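Local coordinates for protein 3-hydroxyacyl-CoA dehydrogenase (Burkholderia thailandensis, PDB 4XGN) that probably catalyses the NAD-dependent oxidation of 3-hydroxyacyl-CoA to 3-ketoacyl-CoA, as a member of the short-chain dehydrogenase family with a Rossmann fold, at residues 49-54 / 59-64; 192-197 / 232-237. All blocks are in the same frame, centred on the assembly; numbering follows the deposited sequence.

Contact 1: 49-54 / 59-64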
loop_
_atom_site.group_PDB
_atom_site.type_symbol
_atom_site.label_atom_id
_atom_site.label_comp_id
_atom_site.label_asym_id
_atom_site.label_seq_id
_atom_site.Cartn_x
_atom_site.Cartn_y
_atom_site.Cartn_z
ATOM N N ALA A 49 7.132 -29.683 23.886
ATOM C CA ALA A 49 5.971 -28.795 24.045
ATOM C C ALA A 49 4.839 -29.082 23.032
ATOM O O ALA A 49 3.662 -28.969 23.376
ATOM C CB ALA A 49 6.382 -27.327 24.006
ATOM N N GLY A 50 5.197 -29.481 21.812
ATOM C CA GLY A 50 4.237 -29.830 20.780
ATOM C C GLY A 50 3.433 -31.073 21.103
ATOM O O GLY A 50 2.217 -31.058 20.946
ATOM N N GLU A 51 4.133 -32.120 21.541
ATOM C CA GLU A 51 3.454 -33.364 21.931
ATOM C C GLU A 51 2.530 -33.099 23.122
ATOM O O GLU A 51 1.378 -33.537 23.122
ATOM C CB GLU A 51 4.464 -34.480 22.185
ATOM C CG GLU A 51 3.877 -35.784 22.692
ATOM C CD GLU A 51 2.843 -36.443 21.768
ATOM O OE1 GLU A 51 2.804 -36.091 20.549
ATOM O OE2 GLU A 51 2.122 -37.370 22.260
ATOM N N ALA A 52 3.020 -32.357 24.104
ATOM C CA ALA A 52 2.213 -32.070 25.279
ATOM C C ALA A 52 0.956 -31.268 24.959
ATOM O O ALA A 52 -0.086 -31.524 25.502
ATOM C CB ALA A 52 3.028 -31.361 26.327
ATOM N N LEU A 53 1.083 -30.259 24.104
ATOM C CA LEU A 53 -0.078 -29.471 23.726
ATOM C C LEU A 53 -1.029 -30.269 22.852
ATOM O O LEU A 53 -2.240 -30.171 22.994
ATOM C CB LEU A 53 0.301 -28.166 23.002
ATOM C CG LEU A 53 -0.882 -27.234 22.694
ATOM C CD1 LEU A 53 -1.627 -26.756 23.917
ATOM C CD2 LEU A 53 -0.378 -25.995 21.964
ATOM N N ALA A 54 -0.492 -31.057 21.934
ATOM C CA ALA A 54 -1.361 -31.893 21.113
ATOM C C ALA A 54 -2.175 -32.854 21.987
ATOM O O ALA A 54 -3.387 -32.983 21.771
ATOM C CB ALA A 54 -0.557 -32.658 20.086
ATOM N N GLY A 59 -5.361 -33.506 19.830
ATOM C CA GLY A 59 -4.936 -33.540 18.448
ATOM C C GLY A 59 -3.683 -34.361 18.236
ATOM O O GLY A 59 -3.416 -35.307 19.003
ATOM N N VAL A 60 -2.919 -34.029 17.201
ATOM C CA VAL A 60 -1.737 -34.793 16.806
ATOM C C VAL A 60 -0.566 -33.834 16.674
ATOM O O VAL A 60 -0.737 -32.743 16.171
ATOM C CB VAL A 60 -2.002 -35.515 15.454
ATOM C CG1 VAL A 60 -0.747 -36.129 14.848
ATOM C CG2 VAL A 60 -3.129 -36.532 15.600
ATOM N N PHE A 61 0.585 -34.234 17.185
ATOM C CA PHE A 61 1.850 -33.507 16.895
ATOM C C PHE A 61 2.711 -34.236 15.890
ATOM O O PHE A 61 2.877 -35.459 15.939
ATOM C CB PHE A 61 2.662 -33.313 18.176
ATOM C CG PHE A 61 3.988 -32.701 17.951
ATOM C CD1 PHE A 61 4.065 -31.372 17.655
ATOM C CD2 PHE A 61 5.150 -33.435 17.985
ATOM C CE1 PHE A 61 5.288 -30.781 17.381
ATOM C CE2 PHE A 61 6.388 -32.848 17.713
ATOM C CZ PHE A 61 6.448 -31.522 17.424
ATOM N N VAL A 62 3.324 -33.463 14.986
ATOM C CA VAL A 62 4.342 -33.956 14.059
ATOM C C VAL A 62 5.558 -33.033 14.150
ATOM O O VAL A 62 5.442 -31.826 13.940
ATOM C CB VAL A 62 3.801 -33.929 12.630
ATOM C CG1 VAL A 62 4.837 -34.381 11.610
ATOM C CG2 VAL A 62 2.497 -34.673 12.549
ATOM N N ARG A 63 6.730 -33.599 14.471
ATOM C CA ARG A 63 7.986 -32.830 14.377
ATOM C C ARG A 63 8.197 -32.444 12.922
ATOM O O ARG A 63 8.321 -33.303 12.048
ATOM C CB ARG A 63 9.162 -33.626 14.890
ATOM C CG ARG A 63 10.431 -32.809 15.036
ATOM C CD ARG A 63 11.184 -32.535 13.765
ATOM N NE ARG A 63 12.434 -31.799 14.001
ATOM C CZ ARG A 63 13.226 -31.354 13.036
ATOM N NH1 ARG A 63 12.975 -31.635 11.760
ATOM N NH2 ARG A 63 14.314 -30.685 13.350
ATOM N N CYS A 64 8.185 -31.138 12.668
ATOM C CA CYS A 64 8.156 -30.623 11.312
ATOM C C CYS A 64 8.964 -29.352 11.202
ATOM O O CYS A 64 8.661 -28.343 11.838
ATOM C CB CYS A 64 6.705 -30.469 10.861
ATOM S SG CYS A 64 6.491 -29.548 9.302
HETATM O O HOH W 1 0.713 -36.655 18.684
#

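Contact 2: 192-197 / 232-237. With NAD (nicotinamide-adenine-dinucleotide), chain I.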
loop_
_atom_site.group_PDB
_atom_site.type_symbol
_atom_site.label_atom_id
_atom_site.label_comp_id
_atom_site.label_asym_id
_atom_site.label_seq_id
_atom_site.Cartn_x
_atom_site.Cartn_y
_atom_site.Cartn_z
ATOM N N MET A 192 -5.147 -16.070 2.785
ATOM C CA MET A 192 -5.115 -14.797 3.509
ATOM C C MET A 192 -3.853 -14.696 4.357
ATOM O O MET A 192 -3.240 -15.719 4.759
ATOM C CB MET A 192 -6.324 -14.701 4.439
ATOM C CG MET A 192 -7.677 -14.459 3.768
ATOM S SD MET A 192 -7.835 -12.798 3.132
ATOM C CE MET A 192 -7.650 -11.832 4.604
ATOM N N THR A 193 -3.521 -13.454 4.716
ATOM C CA THR A 193 -2.400 -13.203 5.602
ATOM C C THR A 193 -2.814 -12.243 6.727
ATOM O O THR A 193 -3.532 -11.266 6.466
ATOM C CB THR A 193 -1.206 -12.631 4.773
ATOM O OG1 THR A 193 -0.815 -13.622 3.804
ATOM C CG2 THR A 193 -0.041 -12.329 5.683
ATOM N N ILE A 194 -2.317 -12.497 7.922
ATOM C CA ILE A 194 -2.422 -11.621 9.086
ATOM C C ILE A 194 -1.026 -11.048 9.316
ATOM O O ILE A 194 -0.055 -11.797 9.297
ATOM C CB ILE A 194 -2.921 -12.370 10.340
ATOM C CG1 ILE A 194 -4.351 -12.922 10.100
ATOM C CG2 ILE A 194 -2.961 -11.410 11.544
ATOM C CD1 ILE A 194 -4.816 -13.972 11.123
ATOM N N ALA A 195 -0.952 -9.711 9.475
ATOM C CA ALA A 195 0.284 -9.006 9.800
ATOM C C ALA A 195 0.166 -8.494 11.228
ATOM O O ALA A 195 -0.329 -7.412 11.478
ATOM C CB ALA A 195 0.521 -7.835 8.805
ATOM N N PRO A 196 0.618 -9.275 12.214
ATOM C CA PRO A 196 0.527 -8.794 13.590
ATOM C C PRO A 196 1.508 -7.687 13.933
ATOM O O PRO A 196 2.593 -7.582 13.327
ATOM C CB PRO A 196 0.804 -10.064 14.443
ATOM C CG PRO A 196 0.764 -11.210 13.471
ATOM C CD PRO A 196 1.101 -10.673 12.138
ATOM N N GLY A 197 1.133 -6.854 14.899
ATOM C CA GLY A 197 2.025 -5.867 15.457
ATOM C C GLY A 197 2.956 -6.447 16.516
ATOM O O GLY A 197 4.027 -6.968 16.172
ATOM N N ALA A 232 -5.864 -15.438 17.218
ATOM C CA ALA A 232 -6.671 -16.563 16.915
ATOM C C ALA A 232 -8.104 -16.219 16.552
ATOM O O ALA A 232 -8.648 -16.842 15.668
ATOM C CB ALA A 232 -6.666 -17.513 18.086
ATOM N N MET A 233 -8.658 -15.187 17.172
ATOM C CA MET A 233 -9.984 -14.719 16.826
ATOM C C MET A 233 -10.051 -14.288 15.369
ATOM O O MET A 233 -11.048 -14.572 14.685
ATOM C CB MET A 233 -10.367 -13.487 17.662
ATOM C CG MET A 233 -10.766 -13.704 19.111
ATOM S SD MET A 233 -10.927 -12.030 19.840
ATOM C CE MET A 233 -12.128 -11.403 18.704
ATOM N N LEU A 234 -8.999 -13.581 14.898
ATOM C CA LEU A 234 -8.985 -13.167 13.514
ATOM C C LEU A 234 -8.823 -14.347 12.571
ATOM O O LEU A 234 -9.425 -14.388 11.499
ATOM C CB LEU A 234 -7.892 -12.119 13.262
ATOM C CG LEU A 234 -7.831 -11.498 11.856
ATOM C CD1 LEU A 234 -9.142 -10.919 11.407
ATOM C CD2 LEU A 234 -6.692 -10.500 11.832
ATOM N N VAL A 235 -8.022 -15.333 12.957
ATOM C CA VAL A 235 -7.932 -16.547 12.141
ATOM C C VAL A 235 -9.358 -17.158 11.961
ATOM O O VAL A 235 -9.745 -17.578 10.868
ATOM C CB VAL A 235 -6.977 -17.617 12.774
ATOM C CG1 VAL A 235 -7.055 -18.953 12.034
ATOM C CG2 VAL A 235 -5.545 -17.139 12.795
ATOM N N ARG A 236 -10.088 -17.299 13.059
ATOM C CA ARG A 236 -11.448 -17.882 12.973
ATOM C C ARG A 236 -12.344 -17.080 12.045
ATOM O O ARG A 236 -13.067 -17.630 11.240
ATOM C CB ARG A 236 -12.046 -17.950 14.374
ATOM C CG ARG A 236 -13.501 -18.348 14.391
ATOM C CD ARG A 236 -14.006 -18.758 15.754
ATOM N NE ARG A 236 -15.320 -19.352 15.556
ATOM C CZ ARG A 236 -15.997 -20.018 16.489
ATOM N NH1 ARG A 236 -15.546 -20.089 17.736
ATOM N NH2 ARG A 236 -17.163 -20.575 16.181
ATOM N N GLN A 237 -12.258 -15.753 12.112
ATOM C CA GLN A 237 -13.078 -14.899 11.207
ATOM C C GLN A 237 -12.735 -15.177 9.744
ATOM O O GLN A 237 -13.611 -15.247 8.893
ATOM C CB GLN A 237 -12.936 -13.426 11.559
ATOM C CG GLN A 237 -13.468 -12.456 10.497
ATOM C CD GLN A 237 -14.980 -12.445 10.312
ATOM O OE1 GLN A 237 -15.471 -11.882 9.314
ATOM N NE2 GLN A 237 -15.726 -13.079 11.225
HETATM P PA NAD I . 6.998 -18.241 19.093
HETATM O O1A NAD I . 8.485 -18.212 19.104
HETATM O O2A NAD I . 6.293 -18.284 20.413
HETATM O O5B NAD I . 6.455 -19.449 18.190
HETATM C C5B NAD I . 7.068 -19.782 16.963
HETATM C C4B NAD I . 7.034 -21.310 16.789
HETATM O O4B NAD I . 7.650 -21.486 15.617
HETATM C C3B NAD I . 7.906 -22.027 17.852
HETATM O O3B NAD I . 7.218 -22.960 18.620
HETATM C C2B NAD I . 9.016 -22.577 16.938
HETATM O O2B NAD I . 9.667 -23.746 17.557
HETATM C C1B NAD I . 8.460 -22.762 15.743
HETATM N N9A NAD I . 9.412 -22.768 14.676
HETATM C C8A NAD I . 10.500 -21.961 14.469
HETATM N N7A NAD I . 11.177 -22.374 13.349
HETATM C C5A NAD I . 10.471 -23.398 12.891
HETATM C C6A NAD I . 10.661 -24.190 11.788
HETATM N N6A NAD I . 11.732 -24.168 10.845
HETATM N N1A NAD I . 9.784 -25.173 11.535
HETATM C C2A NAD I . 8.709 -25.401 12.352
HETATM N N3A NAD I . 8.501 -24.604 13.442
HETATM C C4A NAD I . 9.410 -23.636 13.686
HETATM O O3 NAD I . 6.680 -16.853 18.350
HETATM P PN NAD I . 5.200 -16.339 17.902
HETATM O O1N NAD I . 5.082 -14.955 18.447
HETATM O O2N NAD I . 4.048 -17.263 18.267
HETATM O O5D NAD I . 5.344 -16.253 16.290
HETATM C C5D NAD I . 4.344 -16.756 15.406
HETATM C C4D NAD I . 4.352 -16.076 14.091
HETATM O O4D NAD I . 3.950 -14.793 14.337
HETATM C C3D NAD I . 5.772 -15.980 13.478
HETATM O O3D NAD I . 5.741 -16.106 12.123
HETATM C C2D NAD I . 6.155 -14.541 13.924
HETATM O O2D NAD I . 7.283 -14.006 13.092
HETATM C C1D NAD I . 5.044 -13.855 13.754
HETATM N N1N NAD I . 4.874 -12.592 14.464
HETATM C C2N NAD I . 4.997 -12.467 15.828
HETATM C C3N NAD I . 4.829 -11.249 16.474
HETATM C C7N NAD I . 5.005 -11.064 17.951
HETATM O O7N NAD I . 5.076 -9.944 18.398
HETATM N N7N NAD I . 5.045 -12.187 18.820
HETATM C C4N NAD I . 4.497 -10.124 15.689
HETATM C C5N NAD I . 4.337 -10.253 14.333
HETATM C C6N NAD I . 4.515 -11.476 13.723
#

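Contact 1: 49-54 / 59-64
Phe61 of strand 60-63 lays its ring against the backbone of Gly50 and Glu51 on helix 47-57, where the second helix of the Rossmann fold turns back into the strand that completes the beta-alpha-beta unit begun by strand 39-44. Helix and strand segments run nearly antiparallel (166°), their axes 7.0 Å apart. The ring's CD1 comes to 3.5 Å from Gly50 CA, obliquely; because Gly50 has no side chain, the aromatic group rests directly on the main chain. Glu51 N stands 3.6 Å above one face, displaced toward the rim. CG of Phe61 is turned anti to its own nitrogen (chi1 175°), which carries the ring along the helix toward its start, where Gln47 touches the Phe61 side chain. One turn further on, the methyl of Ala54 rests on the strand backbone, CB 3.5 Å from Phe61 N, and also touches Phe61 CB. Past the helix end, the connection is closed by a backbone bond from Gly59 N to Ala54 O, 2.8 Å. Strand 60-63 is outermost in this chain's sheet, and Val60 and Val62 spend their backbone bonds on strand 39-44. Glu51 bends at chi2 (59°) toward the strand, and its OE2 is held by a salt bridge to Arg55 NE. Its other oxygen, OE1, accepts from a water at 2.9 Å, and that same water receives the N-H of Phe61.

Contact 2: 192-197 / 232-237
Arg236 N to Ala232 O, 3.0 Å, closes the turn of helix 228-240 that presents Leu234 and Val235 to Ile194 of strand 189-196. Between the two segments the contact is wholly apolar and buried, a strand side chain set against two consecutive helix residues. Both branches of Ile194 are used. CG1 and CG2 lie alongside CD2 of Leu234, the closer being CG1 at 3.8 Å, and the two side chains run past each other in opposite directions. Beyond them CD1 reaches Val235, meeting CG2 at 3.7 Å, with the side chains about perpendicular. The chi1 of -62° sets CG1 beside the backbone nitrogen, and the extended chi2 (165°) then sends CD1 out to the valine. Two residues along, the same strand ends at the cofactor. Pro196 lays its ring carbons over one face of the nicotinamide, near C5N and C6N, with CB 3.5 Å from C5N, and Gly197 O lies 3.2 Å from C4N, the carbon that exchanges hydride in NAD chemistry. Tyr166 and Lys170, the tyrosine and lysine typical of this family, hydrogen-bond to the same NAD. Around the packing, Tyr231 and Ile238 of the helix extend the cover on Ile194, Ile249 of strand 248-251 touches Leu234, and Thr29 of helix 24-35 meets Val235, while Gln237 of a second subunit packs on Leu234.

How the contacts relate
Contact 1 closes before contact 2 opens along the chain, and their centres lie 22 Å apart, with nearest atoms about 11 Å from each other and no touch. Both reach the same seven-stranded parallel sheet of order 3-2-1-4-5-6-7: contact 1 uses its outermost strand 60-63, contact 2 strand 189-196, next to the other outer strand, 248-251. Helix 24-35 touches both, through Leu53 and Val235. NAD spans the gap: Cys64, just past strand 60-63, touches it, and Asp44 of the adjoining strand hydrogen-bonds it, whereas Pro196 and Gly197 border its nicotinamide. The two contacts thus pack helices 47-57 and 228-240 against opposite halves of one sheet whose strand ends border NAD.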